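Local atomic coordinates of methyltransferase-like protein of unknown function (Silicibacter pomeroyi DSS-3, PDB entry 3CVO), a protein that is of unknown function but has the Rossmann-like fold of class I methyltransferases and probably transfers methyl groups from S-adenosylmethionine. Residues G135-T140 against H162-F167; D153-R158 against G169-I174. All blocks are in the same frame, centred on the assembly; numbering follows the deposited sequence.

Overall arrangement
Contact 1 joins the helix after strand 125-128 to a helix after strand 148-152, whereas both segments of contact 2 follow strand 148-152; their centres lie 11 Å apart. Contact 1 is the more interior: its four touching residues are buried, and it sets helix 133-143 against the short helix 165-168 by aliphatic and aromatic carbon alone. Contact 2 is partly buried and joins the loop after strand 148-152 to the edge strand 172-174, through a tyrosine ring that meets a proline and an exposed selenomethionine. The segments alternate along the chain, and a probable hydrogen bond of 2.6 Å between Glu165 OE2 and Tyr155 OH links the two contacts.

Contact 1 of 2, residues G135-T140 against H162-F167; sequences GCALAT and HQVEEF
Leu138 and Phe167 make the closest approach between the two segments, with Leu138 CD2 3.7 Å from Phe167 CD2 and 4.1 Å from Phe167 CB. The methyl thus meets both the ring and the root of the Phe167 side chain, at a slant to the ring. In Leu138 chi1 of -62° sets CG anti to the carbonyl carbon; chi2 of -176° extends CD1, and the other branch, CD2, is the methyl turned to Phe167. Packing is looser beside this pair: Ala137 CB stands 4.3 Å from Val164 CG1, about the limit of contact, even though the backbones are nearest close by, at 6.9 Å between Leu138 CA and Val164 CA. The solvent side is lined by Gln163, Glu165 and the exposed Glu166; Glu166 CG nevertheless lies 4.0 Å above the plane of the Phe167 ring, over the centre. Only 181 Å² is buried between the segments, so much of the cover comes from elsewhere. Leu195, Thr198 and Met199 of helix 192-199 touch Leu138, Phe142 meets Phe167 edge-to-face, and Phe152 of strand 148-152 packs on both Ala137 and Val164, so that helix 133-143 and Val164 both rest on that strand.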
ATOM      1  N   GLY A 135       6.298  -4.583   8.272  1.00 21.43           N
ATOM      2  CA  GLY A 135       5.058  -4.665   7.517  1.00 19.90           C
ATOM      3  C   GLY A 135       4.003  -5.507   8.229  1.00 18.75           C
ATOM      4  O   GLY A 135       2.837  -5.171   8.238  1.00 18.76           O
ATOM      5  N   CYS A 136       4.449  -6.600   8.833  1.00 17.82           N
ATOM      6  CA  CYS A 136       3.564  -7.534   9.530  1.00 17.97           C
ATOM      7  C   CYS A 136       3.038  -6.867  10.807  1.00 16.16           C
ATOM      8  O   CYS A 136       1.867  -7.021  11.201  1.00 18.94           O
ATOM      9  CB  CYS A 136       4.279  -8.798   9.913  1.00 19.59           C
ATOM     10  SG  CYS A 136       4.811  -9.838   8.517  1.00 22.25           S
ATOM     11  N   ALA A 137       3.902  -6.101  11.440  1.00 19.24           N
ATOM     12  CA  ALA A 137       3.511  -5.424  12.667  1.00 17.73           C
ATOM     13  C   ALA A 137       2.417  -4.384  12.401  1.00 19.71           C
ATOM     14  O   ALA A 137       1.387  -4.286  13.119  1.00 22.15           O
ATOM     15  CB  ALA A 137       4.737  -4.786  13.387  1.00 22.45           C
ATOM     16  N   LEU A 138       2.648  -3.608  11.353  1.00 19.65           N
ATOM     17  CA  LEU A 138       1.663  -2.593  10.889  1.00 19.73           C
ATOM     18  C   LEU A 138       0.380  -3.206  10.366  1.00 22.09           C
ATOM     19  O   LEU A 138      -0.681  -2.710  10.664  1.00 22.82           O
ATOM     20  CB  LEU A 138       2.265  -1.611   9.861  1.00 22.83           C
ATOM     21  CG  LEU A 138       3.435  -0.763  10.388  1.00 22.75           C
ATOM     22  CD1 LEU A 138       3.830   0.229   9.240  1.00 26.63           C
ATOM     23  CD2 LEU A 138       3.158  -0.083  11.693  1.00 30.65           C
ATOM     24  N   ALA A 139       0.494  -4.286   9.616  1.00 21.18           N
ATOM     25  CA  ALA A 139      -0.657  -5.021   9.118  1.00 21.65           C
ATOM     26  C   ALA A 139      -1.574  -5.421  10.274  1.00 19.85           C
ATOM     27  O   ALA A 139      -2.762  -5.219  10.210  1.00 23.13           O
ATOM     28  CB  ALA A 139      -0.221  -6.232   8.314  1.00 20.94           C
ATOM     29  N   THR A 140      -0.962  -5.840  11.382  1.00 19.10           N
ATOM     30  CA  THR A 140      -1.716  -6.270  12.543  1.00 19.27           C
ATOM     31  C   THR A 140      -2.422  -5.058  13.110  1.00 19.73           C
ATOM     32  O   THR A 140      -3.626  -5.082  13.336  1.00 20.98           O
ATOM     33  CB  THR A 140      -0.790  -6.913  13.601  1.00 21.41           C
ATOM     34  OG1 THR A 140      -0.186  -8.071  13.021  1.00 17.96           O
ATOM     35  CG2 THR A 140      -1.547  -7.284  14.885  1.00 22.66           C
ATOM     36  N   HIS A 162      11.937   0.954  14.508  1.00 36.84           N
ATOM     37  CA  HIS A 162      11.325   1.604  15.648  1.00 39.00           C
ATOM     38  C   HIS A 162      10.154   2.542  15.262  1.00 38.65           C
ATOM     39  O   HIS A 162       9.491   3.088  16.137  1.00 39.83           O
ATOM     40  CB  HIS A 162      12.390   2.233  16.508  1.00 40.75           C
ATOM     41  CG  HIS A 162      13.219   1.216  17.236  1.00 54.90           C
ATOM     42  ND1 HIS A 162      14.313   0.593  16.664  1.00 63.76           N
ATOM     43  CD2 HIS A 162      13.095   0.688  18.476  1.00 60.56           C
ATOM     44  CE1 HIS A 162      14.831  -0.266  17.524  1.00 61.12           C
ATOM     45  NE2 HIS A 162      14.114  -0.225  18.631  1.00 66.46           N
ATOM     46  N   GLN A 163       9.900   2.606  13.937  1.00 38.99           N
ATOM     47  CA  GLN A 163       8.734   3.305  13.235  1.00 33.81           C
ATOM     48  C   GLN A 163       7.399   2.510  13.505  1.00 32.27           C
ATOM     49  O   GLN A 163       6.265   2.911  13.251  1.00 28.68           O
ATOM     50  CB  GLN A 163       8.983   3.385  11.705  1.00 35.81           C
ATOM     51  CG  GLN A 163       8.527   2.156  10.889  1.00 35.60           C
ATOM     52  CD  GLN A 163       8.899   2.182   9.379  1.00 36.63           C
ATOM     53  OE1 GLN A 163       8.095   2.587   8.520  1.00 36.01           O
ATOM     54  NE2 GLN A 163      10.110   1.738   9.066  1.00 27.93           N
ATOM     55  N   VAL A 164       7.628   1.343  14.054  1.00 27.03           N
ATOM     56  CA  VAL A 164       6.607   0.449  14.611  1.00 28.35           C
ATOM     57  C   VAL A 164       5.878   1.154  15.780  1.00 23.21           C
ATOM     58  O   VAL A 164       4.678   1.014  15.967  1.00 23.01           O
ATOM     59  CB  VAL A 164       7.351  -0.876  15.120  1.00 31.13           C
ATOM     60  CG1 VAL A 164       6.470  -1.789  15.885  1.00 30.29           C
ATOM     61  CG2 VAL A 164       7.993  -1.603  13.911  1.00 30.10           C
ATOM     62  N   GLU A 165       6.628   1.888  16.588  1.00 24.19           N
ATOM     63  CA  GLU A 165       6.093   2.361  17.869  1.00 24.71           C
ATOM     64  C   GLU A 165       5.026   3.439  17.641  1.00 27.02           C
ATOM     65  O   GLU A 165       4.113   3.643  18.460  1.00 23.84           O
ATOM     66  CB  GLU A 165       7.224   2.834  18.789  1.00 25.52           C
ATOM     67  CG  GLU A 165       8.127   1.708  19.113  1.00 26.73           C
ATOM     68  CD  GLU A 165       9.270   2.062  20.047  1.00 31.66           C
ATOM     69  OE1 GLU A 165       9.211   3.102  20.707  1.00 29.13           O
ATOM     70  OE2 GLU A 165      10.227   1.271  20.116  1.00 28.41           O
ATOM     71  N   GLU A 166       5.106   4.073  16.485  1.00 25.62           N
ATOM     72  CA  GLU A 166       4.124   5.125  16.163  1.00 26.13           C
ATOM     73  C   GLU A 166       2.717   4.557  16.244  1.00 26.58           C
ATOM     74  O   GLU A 166       1.752   5.223  16.690  1.00 25.85           O
ATOM     75  CB  GLU A 166       4.325   5.708  14.771  1.00 26.77           C
ATOM     76  CG  GLU A 166       3.255   6.747  14.479  1.00 29.12           C
ATOM     77  CD  GLU A 166       3.338   7.435  13.132  1.00 43.63           C
ATOM     78  OE1 GLU A 166       4.234   7.095  12.326  1.00 32.97           O
ATOM     79  OE2 GLU A 166       2.464   8.327  12.902  1.00 42.12           O
ATOM     80  N   PHE A 167       2.591   3.308  15.814  1.00 23.27           N
ATOM     81  CA  PHE A 167       1.277   2.650  15.755  1.00 22.64           C
ATOM     82  C   PHE A 167       1.029   1.561  16.797  1.00 22.67           C
ATOM     83  O   PHE A 167      -0.123   1.284  17.145  1.00 23.40           O
ATOM     84  CB  PHE A 167       1.028   2.118  14.359  1.00 23.40           C
ATOM     85  CG  PHE A 167       0.975   3.205  13.325  1.00 24.20           C
ATOM     86  CD1 PHE A 167      -0.096   4.094  13.293  1.00 19.95           C
ATOM     87  CD2 PHE A 167       1.987   3.352  12.413  1.00 25.93           C
ATOM     88  CE1 PHE A 167      -0.152   5.128  12.374  1.00 25.55           C
ATOM     89  CE2 PHE A 167       1.938   4.345  11.459  1.00 27.69           C
ATOM     90  CZ  PHE A 167       0.857   5.242  11.426  1.00 26.46           C
TER

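Contact 2 of 2, residues D153-R158 against G169-I174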
ATOM      1  N   ASP A 153      10.183 -10.383  17.576  1.00 23.73           N
ATOM      2  CA  ASP A 153      11.503 -10.919  17.893  1.00 25.15           C
ATOM      3  C   ASP A 153      12.634 -10.160  17.194  1.00 25.55           C
ATOM      4  O   ASP A 153      12.461  -9.628  16.094  1.00 27.17           O
ATOM      5  CB  ASP A 153      11.599 -12.391  17.565  1.00 25.38           C
ATOM      6  CG  ASP A 153      12.692 -13.095  18.363  1.00 31.29           C
ATOM      7  OD1 ASP A 153      13.204 -12.562  19.403  1.00 33.07           O
ATOM      8  OD2 ASP A 153      13.034 -14.214  17.948  1.00 33.71           O
ATOM      9  N   ASP A 154      13.766 -10.096  17.898  1.00 25.85           N
ATOM     10  CA  ASP A 154      14.976  -9.444  17.372  1.00 27.58           C
ATOM     11  C   ASP A 154      14.688  -8.004  17.100  1.00 26.00           C
ATOM     12  O   ASP A 154      15.114  -7.458  16.099  1.00 26.04           O
ATOM     13  CB  ASP A 154      15.369 -10.073  16.030  1.00 27.81           C
ATOM     14  CG  ASP A 154      15.532 -11.567  16.133  1.00 36.96           C
ATOM     15  OD1 ASP A 154      16.522 -11.971  16.783  1.00 34.40           O
ATOM     16  OD2 ASP A 154      14.658 -12.326  15.607  1.00 36.90           O
ATOM     17  N   TYR A 155      13.906  -7.410  17.983  1.00 28.15           N
ATOM     18  CA  TYR A 155      13.448  -6.022  17.820  1.00 29.09           C
ATOM     19  C   TYR A 155      14.565  -4.975  17.899  1.00 34.49           C
ATOM     20  O   TYR A 155      14.540  -3.977  17.189  1.00 40.36           O
ATOM     21  CB  TYR A 155      12.364  -5.695  18.835  1.00 26.60           C
ATOM     22  CG  TYR A 155      11.734  -4.313  18.626  1.00 21.25           C
ATOM     23  CD1 TYR A 155      10.935  -4.021  17.528  1.00 21.87           C
ATOM     24  CD2 TYR A 155      11.949  -3.315  19.550  1.00 22.35           C
ATOM     25  CE1 TYR A 155      10.387  -2.777  17.361  1.00 23.45           C
ATOM     26  CE2 TYR A 155      11.379  -2.071  19.401  1.00 26.92           C
ATOM     27  CZ  TYR A 155      10.609  -1.804  18.318  1.00 27.12           C
ATOM     28  OH  TYR A 155      10.040  -0.545  18.206  1.00 27.96           O
ATOM     29  N   SER A 156      15.546  -5.199  18.747  1.00 38.08           N
ATOM     30  CA  SER A 156      16.677  -4.262  18.827  1.00 41.66           C
ATOM     31  C   SER A 156      17.454  -4.255  17.491  1.00 44.55           C
ATOM     32  O   SER A 156      18.137  -3.301  17.151  1.00 46.06           O
ATOM     33  CB  SER A 156      17.589  -4.596  20.027  1.00 41.53           C
ATOM     34  N   GLN A 157      17.244  -5.290  16.692  1.00 48.37           N
ATOM     35  CA  GLN A 157      18.139  -5.605  15.552  1.00 51.14           C
ATOM     36  C   GLN A 157      18.373  -4.445  14.579  1.00 54.04           C
ATOM     37  O   GLN A 157      19.501  -4.253  14.098  1.00 54.04           O
ATOM     38  CB  GLN A 157      17.655  -6.828  14.770  1.00 51.27           C
ATOM     39  CG  GLN A 157      18.647  -7.337  13.729  1.00 55.71           C
ATOM     40  CD  GLN A 157      19.916  -7.934  14.330  1.00 58.15           C
ATOM     41  OE1 GLN A 157      19.868  -8.870  15.139  1.00 54.00           O
ATOM     42  NE2 GLN A 157      21.063  -7.409  13.908  1.00 57.92           N
ATOM     43  N   ARG A 158      17.307  -3.702  14.278  1.00 56.03           N
ATOM     44  CA  ARG A 158      17.391  -2.515  13.395  1.00 56.67           C
ATOM     45  C   ARG A 158      16.716  -1.297  14.003  1.00 56.10           C
ATOM     46  O   ARG A 158      15.984  -1.383  14.990  1.00 55.86           O
ATOM     47  CB  ARG A 158      16.778  -2.773  12.015  1.00 57.04           C
ATOM     48  CG  ARG A 158      17.386  -3.931  11.235  1.00 60.15           C
ATOM     49  CD  ARG A 158      16.816  -4.020   9.809  1.00 65.50           C
ATOM     50  NE  ARG A 158      17.234  -2.911   8.941  1.00 69.58           N
ATOM     51  CZ  ARG A 158      16.399  -2.119   8.269  1.00 68.15           C
ATOM     52  N   GLY A 169       2.665   1.484  19.769  1.00 25.52           N
ATOM     53  CA  GLY A 169       3.061   2.073  21.025  1.00 24.08           C
ATOM     54  C   GLY A 169       4.409   1.600  21.560  1.00 24.97           C
ATOM     55  O   GLY A 169       5.160   0.962  20.870  1.00 25.73           O
ATOM     56  N   ALA A 170       4.668   1.910  22.822  1.00 23.65           N
ATOM     57  CA  ALA A 170       5.953   1.577  23.481  1.00 23.84           C
ATOM     58  C   ALA A 170       6.001   0.094  23.817  1.00 22.37           C
ATOM     59  O   ALA A 170       5.056  -0.440  24.391  1.00 23.12           O
ATOM     60  CB  ALA A 170       6.165   2.425  24.760  1.00 25.90           C
ATOM     61  N   PRO A 171       7.105  -0.592  23.493  1.00 22.63           N
ATOM     62  CA  PRO A 171       7.103  -1.992  23.893  1.00 23.83           C
ATOM     63  C   PRO A 171       7.630  -2.242  25.270  1.00 25.11           C
ATOM     64  O   PRO A 171       8.376  -1.426  25.805  1.00 26.71           O
ATOM     65  CB  PRO A 171       8.081  -2.614  22.901  1.00 25.06           C
ATOM     66  CG  PRO A 171       9.116  -1.557  22.790  1.00 24.66           C
ATOM     67  CD  PRO A 171       8.330  -0.258  22.740  1.00 24.11           C
ATOM     68  N   LEU A 172       7.217  -3.379  25.834  1.00 23.30           N
ATOM     69  CA  LEU A 172       7.886  -3.953  26.987  1.00 23.91           C
ATOM     70  C   LEU A 172       8.991  -4.814  26.444  1.00 23.91           C
ATOM     71  O   LEU A 172       8.755  -5.728  25.663  1.00 25.45           O
ATOM     72  CB  LEU A 172       6.926  -4.771  27.861  1.00 24.92           C
ATOM     73  CG  LEU A 172       7.576  -5.601  28.945  1.00 26.77           C
ATOM     74  CD1 LEU A 172       8.193  -4.663  29.979  1.00 28.46           C
ATOM     75  CD2 LEU A 172       6.534  -6.511  29.583  1.00 30.18           C
HETATM   76  N   MSE A 173      10.217  -4.491  26.828  1.00 24.50           N
HETATM   77  CA  MSE A 173      11.371  -5.253  26.343  1.00 23.19           C
HETATM   78  C   MSE A 173      11.657  -6.427  27.246  1.00 24.77           C
HETATM   79  O   MSE A 173      11.834  -6.263  28.435  1.00 24.39           O
HETATM   80  CB  MSE A 173      12.629  -4.384  26.206  1.00 24.55           C
HETATM   81  CG  MSE A 173      12.564  -3.285  25.187  1.00 28.56           C
HETATM   82 SE   MSE A 173      12.003  -3.889  23.445  0.75 28.34          SE
HETATM   83  CE  MSE A 173      13.500  -5.075  23.060  1.00 22.10           C
ATOM     84  N   ILE A 174      11.667  -7.621  26.655  1.00 25.17           N
ATOM     85  CA  ILE A 174      12.124  -8.855  27.311  1.00 26.61           C
ATOM     86  C   ILE A 174      13.319  -9.345  26.516  1.00 26.64           C
ATOM     87  O   ILE A 174      13.193 -10.036  25.505  1.00 28.45           O
ATOM     88  CB  ILE A 174      11.021  -9.971  27.385  1.00 29.16           C
ATOM     89  CG1 ILE A 174       9.685  -9.405  27.894  1.00 30.53           C
ATOM     90  CG2 ILE A 174      11.464 -11.125  28.280  1.00 26.18           C
ATOM     91  CD1 ILE A 174       8.672  -9.221  26.806  1.00 32.97           C
TER
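Tyr155 meets Pro171 and Met173 through CE2 and CD2 of its ring, both obliquely. Its CD2 is 3.9 Å from the selenium, SE, of Met173, a selenomethionine, while CE2 of Tyr155 is 4.1 Å from Pro171 CG. Each partner's side chain runs at about a right angle to the tyrosine. The selenium lies 5.1 Å from the centroid of the Tyr155 ring and 66° off its normal, an oblique Met-aromatic contact. In Tyr155 CG is anti to the backbone N (chi1 -174°), which sends the ring across to the other segment; the Met173 chain is bent at both chi2 and chi3, which brings its selenium back to the ring although its CB points along the interface. In the fold, this joins the loop leaving strand 148-152, the last of the parallel strands of a Rossmann-like methyltransferase sheet, to strand 172-174 at the sheet's outer edge. Strand 177-182 runs between them, antiparallel to both, and its Ala178 touches Tyr155 and Pro171. Phe152 and Phe180 meet the tyrosine ring edge-to-face, and its hydroxyl has Glu165 as partner. The two edge-to-face rings probably limit how far the tyrosine ring can turn. Further back, Asp153 OD1 forms a salt bridge with Arg176, whose backbone is in turn hydrogen-bonded to that of Tyr155, and Asp154 OD2 forms another with Arg133. On the far segment, Leu172 is paired through its backbone with Ala179, which holds Pro171 and Met173 alongside strand 177-182.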